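Local coordinates for protein endo-1,4-beta-xylanase (Pseudoalteromonas haloplanktis, PDB 1H12) that hydrolyses internal beta-1,4-xylosidic linkages of xylan as a cold-adapted family 8 glycoside hydrolase, and probably acts on related beta-glucans, at residues 85-90 against 391-397; 32-37 against 386-391; 96-101 against 165-171; 154-159 against 398-402. Numbering follows the deposited sequence.

Interaction 1 of 4, residues 85-90 against 391-397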
# COMPACT_ATOMS: atom_id res chain seq x y z
N THR A 85 -8.78 -2.73 3.57
CA THR A 85 -8.76 -3.11 2.18
C THR A 85 -8.82 -4.63 2.03
O THR A 85 -9.57 -5.17 1.23
CB THR A 85 -7.55 -2.49 1.49
OG1 THR A 85 -7.61 -1.07 1.58
CG2 THR A 85 -7.49 -2.85 0.02
N ALA A 86 -8.01 -5.33 2.82
CA ALA A 86 -8.05 -6.77 2.77
C ALA A 86 -9.42 -7.30 3.13
O ALA A 86 -9.95 -8.23 2.49
CB ALA A 86 -6.99 -7.34 3.71
N ALA A 87 -10.01 -6.75 4.18
CA ALA A 87 -11.33 -7.21 4.62
C ALA A 87 -12.39 -7.04 3.54
O ALA A 87 -13.18 -7.94 3.29
CB ALA A 87 -11.70 -6.46 5.92
N VAL A 88 -12.44 -5.87 2.87
CA VAL A 88 -13.50 -5.68 1.88
C VAL A 88 -13.30 -6.63 0.71
O VAL A 88 -14.28 -7.12 0.14
CB VAL A 88 -13.67 -4.22 1.46
CG1 VAL A 88 -12.53 -3.66 0.64
CG2 VAL A 88 -14.98 -4.03 0.71
N MET A 89 -12.07 -6.93 0.32
CA MET A 89 -11.85 -7.84 -0.79
C MET A 89 -12.35 -9.25 -0.51
O MET A 89 -12.73 -9.97 -1.44
CB MET A 89 -10.38 -7.89 -1.18
CG MET A 89 -9.82 -6.57 -1.74
SD MET A 89 -10.81 -5.94 -3.12
CE MET A 89 -10.19 -4.28 -3.14
N LEU A 90 -12.33 -9.66 0.75
CA LEU A 90 -12.79 -11.00 1.14
C LEU A 90 -14.17 -11.01 1.76
O LEU A 90 -14.63 -12.05 2.24
CB LEU A 90 -11.75 -11.66 2.03
CG LEU A 90 -10.41 -11.96 1.35
CD1 LEU A 90 -9.47 -12.58 2.32
CD2 LEU A 90 -10.53 -12.83 0.11
N LEU A 391 -3.95 -11.42 -1.91
CA LEU A 391 -5.09 -10.99 -2.65
C LEU A 391 -4.74 -10.68 -4.12
O LEU A 391 -5.45 -11.12 -5.06
CB LEU A 391 -5.75 -9.77 -2.00
CG LEU A 391 -6.20 -10.01 -0.58
CD1 LEU A 391 -6.53 -8.68 0.07
CD2 LEU A 391 -7.41 -10.94 -0.54
N HIS A 392 -3.66 -9.94 -4.33
CA HIS A 392 -3.26 -9.56 -5.65
C HIS A 392 -2.90 -10.70 -6.57
O HIS A 392 -3.09 -10.57 -7.78
CB HIS A 392 -2.07 -8.60 -5.60
CG HIS A 392 -2.44 -7.19 -5.29
ND1 HIS A 392 -3.19 -6.44 -6.15
CD2 HIS A 392 -2.10 -6.41 -4.23
CE1 HIS A 392 -3.33 -5.23 -5.59
NE2 HIS A 392 -2.67 -5.17 -4.43
N VAL A 393 -2.34 -11.76 -6.02
CA VAL A 393 -1.83 -12.86 -6.86
C VAL A 393 -2.83 -13.99 -7.03
O VAL A 393 -2.53 -14.98 -7.70
CB VAL A 393 -0.48 -13.42 -6.36
CG1 VAL A 393 0.56 -12.34 -6.22
CG2 VAL A 393 -0.61 -14.25 -5.10
N SER A 394 -4.02 -13.84 -6.45
CA SER A 394 -5.07 -14.86 -6.51
C SER A 394 -6.31 -14.34 -7.21
O SER A 394 -7.38 -15.01 -7.13
CB SER A 394 -5.38 -15.32 -5.12
OG SER A 394 -5.94 -14.21 -4.36
N GLY A 395 -6.25 -13.17 -7.83
CA GLY A 395 -7.40 -12.63 -8.49
C GLY A 395 -8.46 -12.08 -7.54
O GLY A 395 -9.57 -11.84 -8.00
N ASN A 396 -8.12 -11.80 -6.29
CA ASN A 396 -9.08 -11.33 -5.34
C ASN A 396 -9.04 -9.83 -5.11
O ASN A 396 -9.88 -9.32 -4.34
CB ASN A 396 -8.91 -12.05 -3.98
CG ASN A 396 -9.50 -13.43 -3.97
OD1 ASN A 396 -8.76 -14.47 -3.90
ND2 ASN A 396 -10.78 -13.50 -4.04
N PHE A 397 -8.07 -9.11 -5.67
CA PHE A 397 -7.97 -7.67 -5.49
C PHE A 397 -8.73 -7.02 -6.67
O PHE A 397 -8.22 -6.97 -7.78
CB PHE A 397 -6.55 -7.22 -5.38
CG PHE A 397 -6.41 -5.83 -4.79
CD1 PHE A 397 -6.73 -4.71 -5.49
CD2 PHE A 397 -5.98 -5.67 -3.49
CE1 PHE A 397 -6.57 -3.41 -4.90
CE2 PHE A 397 -5.78 -4.41 -2.93
CZ PHE A 397 -6.12 -3.31 -3.63
O HOH W 1 -12.61 -9.42 -4.07

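Interaction 2 of 4, residues 32-37 against 386-391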
# COMPACT_ATOMS: atom_id res chain seq x y z
N LYS A 32 -5.41 -20.98 0.66
CA LYS A 32 -4.24 -20.29 1.21
C LYS A 32 -4.57 -18.81 1.46
O LYS A 32 -4.16 -18.26 2.51
CB LYS A 32 -3.05 -20.41 0.26
CG LYS A 32 -1.79 -19.87 0.82
CD LYS A 32 -0.58 -20.37 0.05
CE LYS A 32 0.65 -19.74 0.50
NZ LYS A 32 1.82 -20.38 -0.09
N VAL A 33 -5.28 -18.18 0.55
CA VAL A 33 -5.72 -16.78 0.75
C VAL A 33 -6.59 -16.69 1.99
O VAL A 33 -6.42 -15.81 2.83
CB VAL A 33 -6.51 -16.31 -0.46
CG1 VAL A 33 -7.06 -14.93 -0.23
CG2 VAL A 33 -5.60 -16.28 -1.72
N ASN A 34 -7.56 -17.58 2.10
CA ASN A 34 -8.48 -17.56 3.21
C ASN A 34 -7.78 -17.81 4.55
O ASN A 34 -8.08 -17.12 5.54
CB ASN A 34 -9.57 -18.65 3.01
CG ASN A 34 -10.46 -18.39 1.82
OD1 ASN A 34 -10.49 -17.32 1.27
ND2 ASN A 34 -11.24 -19.42 1.45
N SER A 35 -6.87 -18.77 4.57
CA SER A 35 -6.16 -18.99 5.85
C SER A 35 -5.25 -17.81 6.22
O SER A 35 -5.05 -17.55 7.39
CB SER A 35 -5.33 -20.30 5.79
OG SER A 35 -4.30 -20.22 4.85
N THR A 36 -4.70 -17.13 5.23
CA THR A 36 -3.87 -15.96 5.48
C THR A 36 -4.75 -14.92 6.23
O THR A 36 -4.32 -14.38 7.25
CB THR A 36 -3.32 -15.41 4.21
OG1 THR A 36 -2.42 -16.39 3.59
CG2 THR A 36 -2.54 -14.17 4.39
N PHE A 37 -5.93 -14.63 5.72
CA PHE A 37 -6.79 -13.68 6.38
C PHE A 37 -7.17 -14.20 7.76
O PHE A 37 -7.09 -13.47 8.76
CB PHE A 37 -8.05 -13.38 5.55
CG PHE A 37 -8.90 -12.31 6.16
CD1 PHE A 37 -9.82 -12.60 7.15
CD2 PHE A 37 -8.76 -11.00 5.76
CE1 PHE A 37 -10.54 -11.56 7.77
CE2 PHE A 37 -9.49 -9.99 6.31
CZ PHE A 37 -10.38 -10.26 7.33
N TYR A 386 2.18 -9.17 3.03
CA TYR A 386 1.91 -10.55 2.67
C TYR A 386 0.41 -10.74 2.39
O TYR A 386 0.02 -11.37 1.40
CB TYR A 386 2.40 -11.45 3.82
CG TYR A 386 2.27 -12.94 3.53
CD1 TYR A 386 1.15 -13.64 3.88
CD2 TYR A 386 3.27 -13.65 2.89
CE1 TYR A 386 0.99 -14.99 3.63
CE2 TYR A 386 3.13 -15.00 2.62
CZ TYR A 386 1.98 -15.66 2.99
OH TYR A 386 1.83 -17.00 2.75
N MET A 387 -0.43 -10.19 3.25
CA MET A 387 -1.89 -10.26 3.06
C MET A 387 -2.31 -9.60 1.77
O MET A 387 -3.04 -10.18 0.98
CB MET A 387 -2.58 -9.61 4.29
CG MET A 387 -4.08 -9.59 4.22
SD MET A 387 -4.91 -11.16 4.54
CE MET A 387 -5.25 -11.81 2.88
N LEU A 388 -1.85 -8.37 1.53
CA LEU A 388 -2.22 -7.69 0.29
C LEU A 388 -1.76 -8.47 -0.93
O LEU A 388 -2.52 -8.62 -1.89
CB LEU A 388 -1.64 -6.27 0.27
CG LEU A 388 -2.22 -5.30 1.26
CD1 LEU A 388 -1.42 -4.00 1.21
CD2 LEU A 388 -3.66 -5.01 0.99
N ALA A 389 -0.54 -8.98 -0.89
CA ALA A 389 -0.02 -9.71 -2.03
C ALA A 389 -0.84 -11.00 -2.30
O ALA A 389 -1.09 -11.36 -3.44
CB ALA A 389 1.42 -10.07 -1.81
N MET A 390 -1.24 -11.70 -1.22
CA MET A 390 -2.05 -12.87 -1.39
C MET A 390 -3.32 -12.57 -2.16
O MET A 390 -3.75 -13.39 -2.99
CB MET A 390 -2.37 -13.54 -0.04
CG MET A 390 -1.28 -14.44 0.50
SD MET A 390 -0.82 -15.79 -0.61
CE MET A 390 -2.14 -16.31 -0.81
N LEU A 391 -3.95 -11.42 -1.91
CA LEU A 391 -5.09 -10.99 -2.65
C LEU A 391 -4.74 -10.68 -4.12
O LEU A 391 -5.45 -11.12 -5.06
CB LEU A 391 -5.75 -9.77 -2.00
CG LEU A 391 -6.20 -10.01 -0.58
CD1 LEU A 391 -6.53 -8.68 0.07
CD2 LEU A 391 -7.41 -10.94 -0.54
O HOH W 2 3.53 -18.05 0.95

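Interaction 3 of 4, residues 96-101 against 165-171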
# COMPACT_ATOMS: atom_id res chain seq x y z
N PHE A 96 -13.93 -5.23 8.83
CA PHE A 96 -13.87 -3.92 8.20
C PHE A 96 -14.45 -2.86 9.14
O PHE A 96 -13.82 -1.82 9.39
CB PHE A 96 -14.62 -3.93 6.89
CG PHE A 96 -14.53 -2.65 6.11
CD1 PHE A 96 -15.25 -1.53 6.48
CD2 PHE A 96 -13.72 -2.60 5.00
CE1 PHE A 96 -15.11 -0.36 5.78
CE2 PHE A 96 -13.61 -1.45 4.27
CZ PHE A 96 -14.31 -0.32 4.66
N ASP A 97 -15.64 -3.11 9.63
CA ASP A 97 -16.36 -2.12 10.42
C ASP A 97 -15.64 -1.83 11.73
O ASP A 97 -15.58 -0.70 12.19
CB ASP A 97 -17.77 -2.59 10.69
CG ASP A 97 -18.68 -2.50 9.50
OD1 ASP A 97 -18.25 -2.00 8.44
OD2 ASP A 97 -19.86 -2.94 9.59
N ASN A 98 -15.07 -2.86 12.34
CA ASN A 98 -14.35 -2.68 13.58
C ASN A 98 -13.11 -1.82 13.41
O ASN A 98 -12.76 -1.00 14.26
CB ASN A 98 -14.02 -4.02 14.25
CG ASN A 98 -15.23 -4.77 14.77
OD1 ASN A 98 -16.30 -4.17 14.99
ND2 ASN A 98 -15.06 -6.07 14.98
N LEU A 99 -12.40 -2.04 12.28
CA LEU A 99 -11.24 -1.22 11.97
C LEU A 99 -11.64 0.20 11.62
O LEU A 99 -10.98 1.16 12.04
CB LEU A 99 -10.45 -1.83 10.79
CG LEU A 99 -9.73 -3.15 11.07
CD1 LEU A 99 -9.11 -3.64 9.78
CD2 LEU A 99 -8.67 -3.01 12.15
N TRP A 100 -12.68 0.39 10.82
CA TRP A 100 -13.08 1.73 10.41
C TRP A 100 -13.61 2.53 11.62
O TRP A 100 -13.30 3.71 11.77
CB TRP A 100 -14.11 1.68 9.27
CG TRP A 100 -14.59 3.01 8.82
CD1 TRP A 100 -15.87 3.38 8.71
CD2 TRP A 100 -13.80 4.18 8.49
NE1 TRP A 100 -15.96 4.70 8.34
CE2 TRP A 100 -14.69 5.20 8.20
CE3 TRP A 100 -12.42 4.47 8.41
CZ2 TRP A 100 -14.26 6.50 7.93
CZ3 TRP A 100 -12.01 5.74 8.11
CH2 TRP A 100 -12.92 6.76 7.89
N ARG A 101 -14.33 1.84 12.53
CA ARG A 101 -14.80 2.53 13.70
C ARG A 101 -13.65 3.11 14.49
O ARG A 101 -13.71 4.24 15.02
CB ARG A 101 -15.61 1.56 14.58
CG ARG A 101 -16.49 2.25 15.62
CD ARG A 101 -17.17 1.28 16.60
NE ARG A 101 -17.88 0.25 15.87
CZ ARG A 101 -17.48 -1.01 15.69
NH1 ARG A 101 -16.51 -1.54 16.42
NH2 ARG A 101 -18.10 -1.76 14.78
N GLU A 165 -24.23 0.31 10.06
CA GLU A 165 -23.53 1.17 10.98
C GLU A 165 -22.96 2.42 10.31
O GLU A 165 -23.02 3.49 10.85
CB GLU A 165 -22.41 0.39 11.68
CG GLU A 165 -21.61 1.25 12.65
CD GLU A 165 -20.57 0.52 13.50
OE1 GLU A 165 -20.26 -0.65 13.21
OE2 GLU A 165 -19.98 1.22 14.39
N PHE A 166 -22.37 2.22 9.12
CA PHE A 166 -21.71 3.28 8.39
C PHE A 166 -22.36 3.59 7.08
O PHE A 166 -22.78 2.67 6.33
CB PHE A 166 -20.26 2.90 8.12
CG PHE A 166 -19.48 2.72 9.38
CD1 PHE A 166 -19.16 3.81 10.14
CD2 PHE A 166 -19.03 1.50 9.79
CE1 PHE A 166 -18.45 3.68 11.31
CE2 PHE A 166 -18.33 1.36 10.98
CZ PHE A 166 -18.03 2.42 11.73
N ASN A 167 -22.38 4.88 6.77
CA ASN A 167 -22.63 5.32 5.38
C ASN A 167 -21.24 5.37 4.76
O ASN A 167 -20.55 6.39 4.80
CB ASN A 167 -23.32 6.67 5.35
CG ASN A 167 -23.77 7.02 3.97
OD1 ASN A 167 -23.11 6.76 3.00
ND2 ASN A 167 -24.94 7.63 3.89
N TYR A 168 -20.78 4.21 4.28
CA TYR A 168 -19.47 4.09 3.73
C TYR A 168 -19.23 5.10 2.64
O TYR A 168 -18.12 5.66 2.52
CB TYR A 168 -19.21 2.71 3.17
CG TYR A 168 -19.42 1.54 4.10
CD1 TYR A 168 -18.56 1.29 5.19
CD2 TYR A 168 -20.46 0.66 3.90
CE1 TYR A 168 -18.73 0.19 5.99
CE2 TYR A 168 -20.63 -0.45 4.71
CZ TYR A 168 -19.78 -0.68 5.76
OH TYR A 168 -19.99 -1.78 6.57
N TYR A 169 -20.22 5.31 1.78
CA TYR A 169 -20.06 6.20 0.65
C TYR A 169 -19.80 7.62 1.12
O TYR A 169 -18.88 8.29 0.64
CB TYR A 169 -21.29 6.14 -0.27
CG TYR A 169 -21.05 6.90 -1.55
CD1 TYR A 169 -20.25 6.39 -2.54
CD2 TYR A 169 -21.56 8.17 -1.74
CE1 TYR A 169 -19.96 7.12 -3.70
CE2 TYR A 169 -21.29 8.90 -2.85
CZ TYR A 169 -20.49 8.37 -3.85
OH TYR A 169 -20.21 9.14 -4.97
N ASN A 170 -20.62 8.13 2.05
CA ASN A 170 -20.40 9.45 2.54
C ASN A 170 -19.03 9.57 3.21
O ASN A 170 -18.33 10.59 3.06
CB ASN A 170 -21.48 9.87 3.57
N ASP A 171 -18.65 8.54 3.97
CA ASP A 171 -17.33 8.55 4.59
C ASP A 171 -16.23 8.59 3.52
O ASP A 171 -15.21 9.27 3.70
CB ASP A 171 -17.15 7.38 5.53
CG ASP A 171 -17.96 7.47 6.80
OD1 ASP A 171 -18.48 8.55 7.10
OD2 ASP A 171 -18.09 6.46 7.52
O HOH W 3 -21.16 -2.76 11.93

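Interaction 4 of 4, residues 154-159 against 398-402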
# COMPACT_ATOMS: atom_id res chain seq x y z
N LEU A 154 -15.06 3.17 -0.52
CA LEU A 154 -15.85 3.13 -1.74
C LEU A 154 -16.24 1.73 -2.09
O LEU A 154 -17.38 1.46 -2.53
CB LEU A 154 -15.08 3.76 -2.90
CG LEU A 154 -14.98 5.29 -2.91
CD1 LEU A 154 -14.01 5.70 -3.98
CD2 LEU A 154 -16.35 5.94 -3.10
N ASN A 155 -15.32 0.78 -1.92
CA ASN A 155 -15.62 -0.63 -2.18
C ASN A 155 -16.65 -1.19 -1.19
O ASN A 155 -17.51 -1.95 -1.58
CB ASN A 155 -14.34 -1.44 -2.19
CG ASN A 155 -13.56 -1.31 -3.49
OD1 ASN A 155 -12.51 -0.50 -3.50
ND2 ASN A 155 -13.95 -1.96 -4.48
N ALA A 156 -16.54 -0.79 0.09
CA ALA A 156 -17.51 -1.24 1.10
C ALA A 156 -18.90 -0.75 0.73
O ALA A 156 -19.88 -1.52 0.81
CB ALA A 156 -17.07 -0.73 2.44
N SER A 157 -19.02 0.51 0.33
CA SER A 157 -20.30 1.01 -0.14
C SER A 157 -20.85 0.15 -1.26
O SER A 157 -22.04 -0.21 -1.26
CB SER A 157 -20.10 2.44 -0.66
OG SER A 157 -21.27 2.91 -1.32
N ALA A 158 -20.02 -0.15 -2.23
CA ALA A 158 -20.47 -0.90 -3.39
C ALA A 158 -20.91 -2.30 -3.04
O ALA A 158 -21.87 -2.80 -3.61
CB ALA A 158 -19.39 -0.94 -4.45
N ARG A 159 -20.21 -2.97 -2.14
CA ARG A 159 -20.51 -4.34 -1.81
C ARG A 159 -21.64 -4.49 -0.83
O ARG A 159 -22.43 -5.44 -0.93
CB ARG A 159 -19.28 -5.09 -1.28
CG ARG A 159 -18.10 -5.14 -2.27
CD ARG A 159 -17.12 -6.21 -1.94
NE ARG A 159 -17.69 -7.52 -2.29
CZ ARG A 159 -17.09 -8.68 -2.13
NH1 ARG A 159 -17.70 -9.79 -2.55
NH2 ARG A 159 -15.87 -8.76 -1.57
N LYS A 398 -9.98 -6.66 -6.43
CA LYS A 398 -10.90 -6.20 -7.47
C LYS A 398 -11.45 -4.83 -7.14
O LYS A 398 -11.52 -4.44 -5.98
CB LYS A 398 -12.05 -7.17 -7.63
CG LYS A 398 -11.65 -8.58 -7.99
CD LYS A 398 -12.89 -9.44 -8.25
CE LYS A 398 -12.55 -10.88 -8.70
NZ LYS A 398 -13.72 -11.71 -8.81
N PHE A 399 -11.88 -4.11 -8.18
CA PHE A 399 -12.55 -2.83 -8.01
C PHE A 399 -14.05 -3.02 -8.13
O PHE A 399 -14.54 -3.50 -9.17
CB PHE A 399 -12.11 -1.82 -9.07
CG PHE A 399 -10.71 -1.29 -8.94
CD1 PHE A 399 -9.78 -1.75 -8.01
CD2 PHE A 399 -10.30 -0.28 -9.79
CE1 PHE A 399 -8.50 -1.20 -7.96
CE2 PHE A 399 -9.02 0.25 -9.78
CZ PHE A 399 -8.13 -0.19 -8.84
N TYR A 400 -14.78 -2.68 -7.10
CA TYR A 400 -16.25 -2.80 -7.06
C TYR A 400 -16.86 -1.41 -7.19
O TYR A 400 -16.79 -0.59 -6.29
CB TYR A 400 -16.70 -3.44 -5.70
CG TYR A 400 -16.22 -4.85 -5.51
CD1 TYR A 400 -14.98 -5.15 -4.97
CD2 TYR A 400 -17.02 -5.92 -5.90
CE1 TYR A 400 -14.57 -6.45 -4.82
CE2 TYR A 400 -16.62 -7.22 -5.73
CZ TYR A 400 -15.38 -7.50 -5.21
OH TYR A 400 -14.99 -8.80 -5.08
N ASN A 401 -17.40 -1.09 -8.37
CA ASN A 401 -17.99 0.21 -8.58
C ASN A 401 -19.30 0.36 -7.89
O ASN A 401 -20.11 -0.59 -7.80
CB ASN A 401 -18.24 0.47 -10.08
CG ASN A 401 -17.04 0.93 -10.82
OD1 ASN A 401 -16.08 1.48 -10.26
ND2 ASN A 401 -17.05 0.67 -12.15
N ASN A 402 -19.59 1.56 -7.44
CA ASN A 402 -20.89 1.95 -6.98
C ASN A 402 -21.80 2.16 -8.16
O ASN A 402 -21.35 2.47 -9.27
CB ASN A 402 -20.78 3.22 -6.14
CG ASN A 402 -20.18 2.92 -4.81
OD1 ASN A 402 -18.88 3.07 -4.63
ND2 ASN A 402 -20.94 2.41 -3.94

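Interaction 1 of 4, residues 85-90 against 391-397
A Met-aromatic contact sits at the seam of the (alpha/alpha)6 barrel, where the end of helix 77-89 meets the turn in which helix 379-392 runs out. The methyl of M89 lies over one face of the F397 ring, CE standing 4.1 Å from the ring centroid and only 8° off the normal, a CH-pi contact; M89 SD is 4.9 Å from the same centroid. T85 CG2 adds a second touch on this ring, 3.7 Å from F397 CE2, while T85 OG1 is occupied by the backbone oxygen of S81 one turn earlier in its helix. Nearer the M89 backbone, L391 fills the gap between the two segments: L391 CD1 is 3.6 Å from A86 CA and 4.1 Å from M89 CB, and L391 CD2 is 3.7 Å from L90 CG. The small A86 lets this leucine come close to the helix. The chain reverses after L391 through G395, at positive phi, and the bond from N396 N to L391 O (3.0 Å) holds the turn, presenting N396 and F397 to helix 77-89. One water donates to both M89 O and N396 O, each at 2.7 Å, and so ties the end of helix 77-89 to the loop after helix 379-392. With F151 of helix 143-160 also against M89, this is the tightly filled apolar interface expected between neighbouring inner helices of an (alpha/alpha)6 barrel.

Interaction 2 of 4, residues 32-37 against 386-391
M390 curls its thioether over V33, placing CE 3.6 Å from V33 CG2 and 3.9 Å from the aliphatic K32 CG. The pair belongs to an antiparallel helix packing that closes the (alpha/alpha)6 barrel: helix 29-40, the first of the twelve long barrel helices, lies on helix 379-392, the last, with the short axes 9.7 Å apart at closest approach and their directions 155° apart. V33 faces M390 and T36 faces M387, one turn along on each helix. T36 points toward the partner helix, CG2 3.8 Å from M387 SD and OG1 3.8 Å from M390 CG; its hydroxyl is bonded back to K32 O (2.8 Å), which lets it sit in this apolar interface and at the edge of the Y386 ring, OG1 to CE1 3.7 Å. M387 SD reaches F37 as well, 3.6 Å from F37 CA and 5.2 Å from the ring centroid, an oblique Met-aromatic contact. V33 CG1 closes the other end on L391 CD2 at 4.0 Å. Around them, F368 and W369 of helix 358-369 pack on M390, and W369 makes a cation-pi contact with K32. The Y386 side chain is about 10 Å from the bound xylose. At the more open margin, the extended K32 chain passes the tyrosine, K32 CE 3.7 Å from Y386 OH, and a water accepts from K32 NZ at 3.1 Å while lying 2.7 Å from Y386 OH.

Interaction 3 of 4, residues 96-101 against 165-171
R101 and E165 form a two-pronged salt bridge, R101 NE to E165 OE2 at 2.7 Å and R101 NH2 to E165 OE1 at 2.9 Å, the carboxylate near the plane of the guanidinium. N98 OD1 accepts from both NH1 and NH2 of R101, each at 3.0 Å, and so fixes the arginine from within its own helix. Y168 OH donates to D97 OD1 (2.6 Å), and W100 NE1 donates to D171 OD2 (2.9 Å), whose other oxygen, OD1, is bridged to K104. A water donates to D97 OD2 (2.7 Å) and E165 OE1 (2.6 Å), mediating between these two acid oxygens, 4.3 Å apart. In the (alpha/alpha)6 barrel these bonds join outer helix 93-107 to the loop leading into outer helix 168-182 and to that helix's first turn, where N167 is the N-cap, its OD1 accepting from N170 N at 3.0 Å. Between the polar pairs F166 lies on helix 93-107: the edge of the W100 five-membered ring meets its face, centroids 4.5 Å apart and planes at 63°, and F166 CZ is 3.8 Å from R101 CB. Deeper in, F96 CE1 touches Y168 CE1 at 3.7 Å, with A156 of helix 143-160 against both rings.

Interaction 4 of 4, residues 154-159 against 398-402
Aromatic and cationic groups dominate the outer part of this contact. The guanidinium of R159 lies flat on Y400, planes at 5° and centres 4.3 Å apart; because it is displaced along the ring, R159 CZ stands 35° off the normal from the Y400 centroid, an off-centre cation-pi contact. The R159 CD methylene takes the middle of the ring instead, 3.7 Å from the centroid and almost on the normal, a CH-pi contact. R159 NH2 also bonds V88 O at the end of helix 77-89, so the arginine that holds Y400 is itself anchored. Close packing follows along helix 143-160: the methyl of A158 points at the extended chain, CB 3.9 Å from Y400 CB, 3.2 Å from Y400 O and 3.4 Å from N401 O, and A158 CA comes within 4.6 Å of N402 CA, an approach that its small side chain permits. Polar contacts gather around the two asparagines: N155 lies beside the backbone of Y400, and N402 beside L154 O and S157, whose OG is hydrogen-bonded to N162. Helix 206-215 also holds the extended tail, through Y211 OH to Y400 O and N215 OD1 to N402 N. The arrangement is that of a C-terminal tail which leaves the last helix of an (alpha/alpha)6 barrel and runs across the ends of its inner helices.

The segments follow the chain as 32-37, 85-90, 96-101, 154-159, 165-171 and then the continuous run 386-402. Interactions 1 and 2, centres about 8 Å apart, share L391 and helix 379-392 and close the (alpha/alpha)6 barrel by joining its C-terminal end to its first two long helices. Interaction 4, its centre about 12 Å from that of interaction 1, fastens the tail to helix 143-160, and R159 reaches V88. Interaction 3, centred about 13 Å from interaction 4 and 22 Å from interaction 2, ties adjacent hairpins through helix 93-107, helix 168-182 and the loop before it; F96 and Y168 pack on A156. Y378, just before helix 379-392, and N382 on it line the pocket of the bound xylose.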